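Local coordinates for putative NADP oxidoreductase BF3122 (PDB 3D1L), which is a putative NADP-dependent oxidoreductase that probably binds the dinucleotide through its Rossmann-type N-terminal domain, its substrate and reaction being unestablished, at residues B[7-19]-B[29-41]. Sequence-based numbering, arbitrary orientation.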
loop_
_atom_site.group_PDB
_atom_site.type_symbol
_atom_site.label_atom_id
_atom_site.label_comp_id
_atom_site.label_asym_id
_atom_site.label_seq_id
_atom_site.Cartn_x
_atom_site.Cartn_y
_atom_site.Cartn_z
ATOM N N SER B 7 -20.242 22.695 -26.011
ATOM C CA SER B 7 -20.773 23.861 -25.253
ATOM C C SER B 7 -20.082 24.033 -23.897
ATOM O O SER B 7 -19.331 25.004 -23.718
ATOM C CB SER B 7 -22.315 23.781 -25.109
ATOM N N ILE B 8 -20.287 23.110 -22.947
ATOM C CA ILE B 8 -19.653 23.292 -21.623
ATOM C C ILE B 8 -18.120 23.164 -21.661
ATOM O O ILE B 8 -17.430 23.733 -20.812
ATOM C CB ILE B 8 -20.320 22.497 -20.413
ATOM C CG1 ILE B 8 -20.071 23.258 -19.095
ATOM C CG2 ILE B 8 -19.813 21.053 -20.301
ATOM C CD1 ILE B 8 -20.985 22.914 -17.937
ATOM N N GLU B 9 -17.601 22.445 -22.659
ATOM C CA GLU B 9 -16.152 22.328 -22.876
ATOM C C GLU B 9 -15.544 23.653 -23.349
ATOM O O GLU B 9 -14.312 23.803 -23.349
ATOM C CB GLU B 9 -15.825 21.210 -23.881
ATOM C CG GLU B 9 -15.618 19.808 -23.292
ATOM C CD GLU B 9 -16.920 19.125 -22.866
ATOM O OE1 GLU B 9 -17.699 19.747 -22.115
ATOM O OE2 GLU B 9 -17.170 17.959 -23.263
ATOM N N ASP B 10 -16.394 24.599 -23.759
ATOM C CA ASP B 10 -15.929 25.942 -24.136
ATOM C C ASP B 10 -15.671 26.891 -22.948
ATOM O O ASP B 10 -15.246 28.010 -23.159
ATOM C CB ASP B 10 -16.880 26.603 -25.136
ATOM C CG ASP B 10 -17.067 25.778 -26.433
ATOM O OD1 ASP B 10 -16.179 24.963 -26.807
ATOM O OD2 ASP B 10 -18.121 25.965 -27.079
ATOM N N THR B 11 -15.911 26.435 -21.718
ATOM C CA THR B 11 -15.678 27.217 -20.496
ATOM C C THR B 11 -14.190 27.520 -20.341
ATOM O O THR B 11 -13.392 26.585 -20.251
ATOM C CB THR B 11 -16.121 26.399 -19.271
ATOM O OG1 THR B 11 -17.481 26.024 -19.429
ATOM C CG2 THR B 11 -15.953 27.161 -17.959
ATOM N N PRO B 12 -13.799 28.817 -20.341
ATOM C CA PRO B 12 -12.375 29.069 -20.072
ATOM C C PRO B 12 -12.086 28.950 -18.586
ATOM O O PRO B 12 -12.766 29.559 -17.760
ATOM C CB PRO B 12 -12.150 30.509 -20.577
ATOM C CG PRO B 12 -13.500 31.176 -20.511
ATOM C CD PRO B 12 -14.550 30.066 -20.628
ATOM N N ILE B 13 -11.076 28.164 -18.268
ATOM C CA ILE B 13 -10.740 27.845 -16.884
ATOM C C ILE B 13 -9.337 28.368 -16.531
ATOM O O ILE B 13 -8.409 28.205 -17.317
ATOM C CB ILE B 13 -10.798 26.299 -16.656
ATOM C CG1 ILE B 13 -12.185 25.743 -17.069
ATOM C CG2 ILE B 13 -10.408 25.947 -15.222
ATOM C CD1 ILE B 13 -12.297 24.237 -17.069
ATOM N N VAL B 14 -9.201 28.978 -15.349
ATOM C CA VAL B 14 -7.873 29.326 -14.764
ATOM C C VAL B 14 -7.606 28.480 -13.501
ATOM O O VAL B 14 -8.514 28.255 -12.674
ATOM C CB VAL B 14 -7.789 30.836 -14.460
ATOM C CG1 VAL B 14 -6.505 31.209 -13.685
ATOM C CG2 VAL B 14 -7.895 31.657 -15.764
ATOM N N LEU B 15 -6.374 27.976 -13.370
ATOM C CA LEU B 15 -5.976 27.289 -12.140
ATOM C C LEU B 15 -5.086 28.181 -11.339
ATOM O O LEU B 15 -4.073 28.673 -11.860
ATOM C CB LEU B 15 -5.250 25.971 -12.436
ATOM C CG LEU B 15 -5.752 24.997 -13.521
ATOM C CD1 LEU B 15 -5.068 23.706 -13.203
ATOM C CD2 LEU B 15 -7.235 24.746 -13.527
ATOM N N ILE B 16 -5.462 28.401 -10.076
ATOM C CA ILE B 16 -4.665 29.172 -9.136
ATOM C C ILE B 16 -4.080 28.125 -8.197
ATOM O O ILE B 16 -4.758 27.645 -7.258
ATOM C CB ILE B 16 -5.489 30.263 -8.355
ATOM C CG1 ILE B 16 -6.238 31.261 -9.276
ATOM C CG2 ILE B 16 -4.614 31.015 -7.400
ATOM C CD1 ILE B 16 -5.388 32.020 -10.286
ATOM N N GLY B 17 -2.839 27.739 -8.467
ATOM C CA GLY B 17 -2.232 26.618 -7.761
ATOM C C GLY B 17 -2.005 25.454 -8.725
ATOM O O GLY B 17 -2.877 25.135 -9.548
ATOM N N ALA B 18 -0.839 24.817 -8.626
ATOM C CA ALA B 18 -0.416 23.836 -9.620
ATOM C C ALA B 18 0.147 22.568 -8.958
ATOM O O ALA B 18 0.991 21.903 -9.557
ATOM C CB ALA B 18 0.620 24.458 -10.562
ATOM N N GLY B 19 -0.328 22.239 -7.746
ATOM C CA GLY B 19 0.189 21.102 -6.968
ATOM C C GLY B 19 -0.334 19.785 -7.509
ATOM O O GLY B 19 -0.768 19.728 -8.675
ATOM N N LEU B 29 -9.433 17.605 -17.179
ATOM C CA LEU B 29 -10.208 18.635 -17.904
ATOM C C LEU B 29 -9.731 18.829 -19.340
ATOM O O LEU B 29 -10.539 18.822 -20.252
ATOM C CB LEU B 29 -10.168 19.959 -17.160
ATOM C CG LEU B 29 -10.890 19.975 -15.802
ATOM C CD1 LEU B 29 -10.365 21.137 -14.929
ATOM C CD2 LEU B 29 -12.389 20.064 -16.039
ATOM N N TYR B 30 -8.418 19.015 -19.513
ATOM C CA TYR B 30 -7.738 19.109 -20.823
ATOM C C TYR B 30 -8.010 17.918 -21.767
ATOM O O TYR B 30 -8.262 18.097 -22.969
ATOM C CB TYR B 30 -6.229 19.285 -20.569
ATOM C CG TYR B 30 -5.334 19.168 -21.759
ATOM C CD1 TYR B 30 -5.242 20.203 -22.690
ATOM C CD2 TYR B 30 -4.546 18.032 -21.947
ATOM C CE1 TYR B 30 -4.411 20.109 -23.772
ATOM C CE2 TYR B 30 -3.706 17.926 -23.029
ATOM C CZ TYR B 30 -3.638 18.964 -23.943
ATOM O OH TYR B 30 -2.806 18.873 -25.035
ATOM N N ARG B 31 -7.954 16.704 -21.225
ATOM C CA ARG B 31 -8.241 15.498 -22.003
ATOM C C ARG B 31 -9.701 15.409 -22.433
ATOM O O ARG B 31 -10.011 14.830 -23.485
ATOM C CB ARG B 31 -7.834 14.239 -21.234
ATOM C CG ARG B 31 -6.334 14.037 -21.205
ATOM C CD ARG B 31 -5.906 13.062 -20.130
ATOM N NE ARG B 31 -4.448 12.914 -20.160
ATOM C CZ ARG B 31 -3.688 12.578 -19.117
ATOM N NH1 ARG B 31 -4.230 12.359 -17.919
ATOM N NH2 ARG B 31 -2.371 12.475 -19.274
ATOM N N LYS B 32 -10.592 15.972 -21.626
ATOM C CA LYS B 32 -12.013 15.998 -21.964
ATOM C C LYS B 32 -12.379 17.149 -22.888
ATOM O O LYS B 32 -13.538 17.275 -23.323
ATOM C CB LYS B 32 -12.884 16.003 -20.711
ATOM C CG LYS B 32 -12.981 14.638 -20.061
ATOM C CD LYS B 32 -13.614 13.571 -20.985
ATOM C CE LYS B 32 -13.404 12.172 -20.415
ATOM N NZ LYS B 32 -14.188 11.130 -21.154
ATOM N N GLY B 33 -11.389 17.977 -23.205
ATOM C CA GLY B 33 -11.564 19.010 -24.212
ATOM C C GLY B 33 -11.837 20.383 -23.650
ATOM O O GLY B 33 -12.165 21.282 -24.409
ATOM N N PHE B 34 -11.698 20.552 -22.329
ATOM C CA PHE B 34 -11.848 21.877 -21.703
ATOM C C PHE B 34 -10.652 22.763 -22.010
ATOM O O PHE B 34 -9.564 22.271 -22.314
ATOM C CB PHE B 34 -12.027 21.793 -20.183
ATOM C CG PHE B 34 -13.398 21.360 -19.754
ATOM C CD1 PHE B 34 -13.714 20.013 -19.650
ATOM C CD2 PHE B 34 -14.376 22.313 -19.453
ATOM C CE1 PHE B 34 -14.993 19.613 -19.272
ATOM C CE2 PHE B 34 -15.653 21.930 -19.073
ATOM C CZ PHE B 34 -15.966 20.576 -18.981
ATOM N N ARG B 35 -10.876 24.069 -21.920
ATOM C CA ARG B 35 -9.882 25.077 -22.222
ATOM C C ARG B 35 -9.291 25.664 -20.934
ATOM O O ARG B 35 -9.933 26.432 -20.226
ATOM C CB ARG B 35 -10.505 26.172 -23.086
ATOM C CG ARG B 35 -9.535 27.250 -23.535
ATOM C CD ARG B 35 -10.138 28.049 -24.708
ATOM N NE ARG B 35 -9.830 29.484 -24.643
ATOM C CZ ARG B 35 -10.739 30.460 -24.528
ATOM N NH1 ARG B 35 -12.040 30.186 -24.473
ATOM N NH2 ARG B 35 -10.345 31.728 -24.476
ATOM N N ILE B 36 -8.062 25.271 -20.641
ATOM C CA ILE B 36 -7.332 25.830 -19.518
ATOM C C ILE B 36 -6.501 26.971 -20.081
ATOM O O ILE B 36 -5.547 26.732 -20.821
ATOM C CB ILE B 36 -6.474 24.735 -18.808
ATOM C CG1 ILE B 36 -7.416 23.697 -18.179
ATOM C CG2 ILE B 36 -5.623 25.345 -17.728
ATOM C CD1 ILE B 36 -7.095 22.325 -18.564
ATOM N N VAL B 37 -6.865 28.209 -19.748
ATOM C CA VAL B 37 -6.217 29.339 -20.404
ATOM C C VAL B 37 -4.855 29.651 -19.801
ATOM O O VAL B 37 -3.922 30.012 -20.540
ATOM C CB VAL B 37 -7.132 30.596 -20.526
ATOM C CG1 VAL B 37 -8.441 30.222 -21.229
ATOM C CG2 VAL B 37 -7.423 31.193 -19.181
ATOM N N GLN B 38 -4.736 29.503 -18.475
ATOM C CA GLN B 38 -3.459 29.670 -17.807
ATOM C C GLN B 38 -3.442 29.105 -16.410
ATOM O O GLN B 38 -4.476 28.832 -15.795
ATOM C CB GLN B 38 -2.991 31.132 -17.770
ATOM C CG GLN B 38 -3.717 31.950 -16.782
ATOM C CD GLN B 38 -2.986 33.174 -16.309
ATOM O OE1 GLN B 38 -3.395 33.747 -15.326
ATOM N NE2 GLN B 38 -1.938 33.602 -17.000
ATOM N N VAL B 39 -2.225 28.933 -15.921
ATOM C CA VAL B 39 -1.957 28.334 -14.639
ATOM C C VAL B 39 -1.156 29.364 -13.866
ATOM O O VAL B 39 -0.209 29.941 -14.397
ATOM C CB VAL B 39 -1.083 27.048 -14.846
ATOM C CG1 VAL B 39 -0.521 26.495 -13.516
ATOM C CG2 VAL B 39 -1.869 25.975 -15.616
ATOM N N TYR B 40 -1.534 29.571 -12.602
ATOM C CA TYR B 40 -0.744 30.345 -11.666
ATOM C C TYR B 40 -0.114 29.403 -10.633
ATOM O O TYR B 40 -0.763 28.463 -10.148
ATOM C CB TYR B 40 -1.601 31.400 -10.947
ATOM C CG TYR B 40 -0.932 31.870 -9.688
ATOM C CD1 TYR B 40 -0.036 32.946 -9.713
ATOM C CD2 TYR B 40 -1.132 31.189 -8.476
ATOM C CE1 TYR B 40 0.607 33.358 -8.571
ATOM C CE2 TYR B 40 -0.471 31.580 -7.322
ATOM C CZ TYR B 40 0.396 32.664 -7.382
ATOM O OH TYR B 40 1.035 33.072 -6.245
ATOM N N SER B 41 1.146 29.655 -10.280
ATOM C CA SER B 41 1.763 28.978 -9.141
ATOM C C SER B 41 2.741 29.924 -8.522
ATOM O O SER B 41 3.214 30.834 -9.198
ATOM C CB SER B 41 2.491 27.714 -9.596
ATOM O OG SER B 41 3.030 27.006 -8.500
HETATM O O HOH W 1 1.254 25.879 -6.638
#
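Phe34 turns CG away from its own carbonyl carbon (chi1 -76°), which lays one face of its ring against Glu9: Glu9 CA stands 4.0 Å from the ring centroid, a CH-pi contact, while Leu29 CD2 lies over the opposite face. Ile13 CD1 meets Phe34 CD2 obliquely at 3.7 Å. At the other end, Tyr40 holds CG anti to its backbone N (chi1 161°), bringing CD2 within 3.6 Å of Ile16 CG2.

Between these ends the strands pair in parallel. Ile13 donates from N to Arg35 O (2.9 Å), and Ile13 O accepts from Val37 N (2.9 Å). The next donor, Leu15 N, reaches Gln38 O (3.2 Å) rather than Val37 O, and Val37 has near-helical backbone angles, so Val37 and Gln38 together stand opposite Val14, a beta bulge in strand 35-40. There Val14 CG2 presses tightly on Val37 CG2, at 3.5 Å. Pairing resumes with Tyr40 N to Leu15 O (2.8 Å, 171° at the hydrogen), and Gly17 N closes the ladder on Tyr40 O.

The pair forms the strands of a right-handed beta-alpha-beta crossover through helix 20-31, with Gly17 and Gly19 consistent with a Rossmann glycine motif. Strand 71-74 flanks strand 12-16, while helices 44-53 and 146-157 pack against Leu15 and Ile8 respectively.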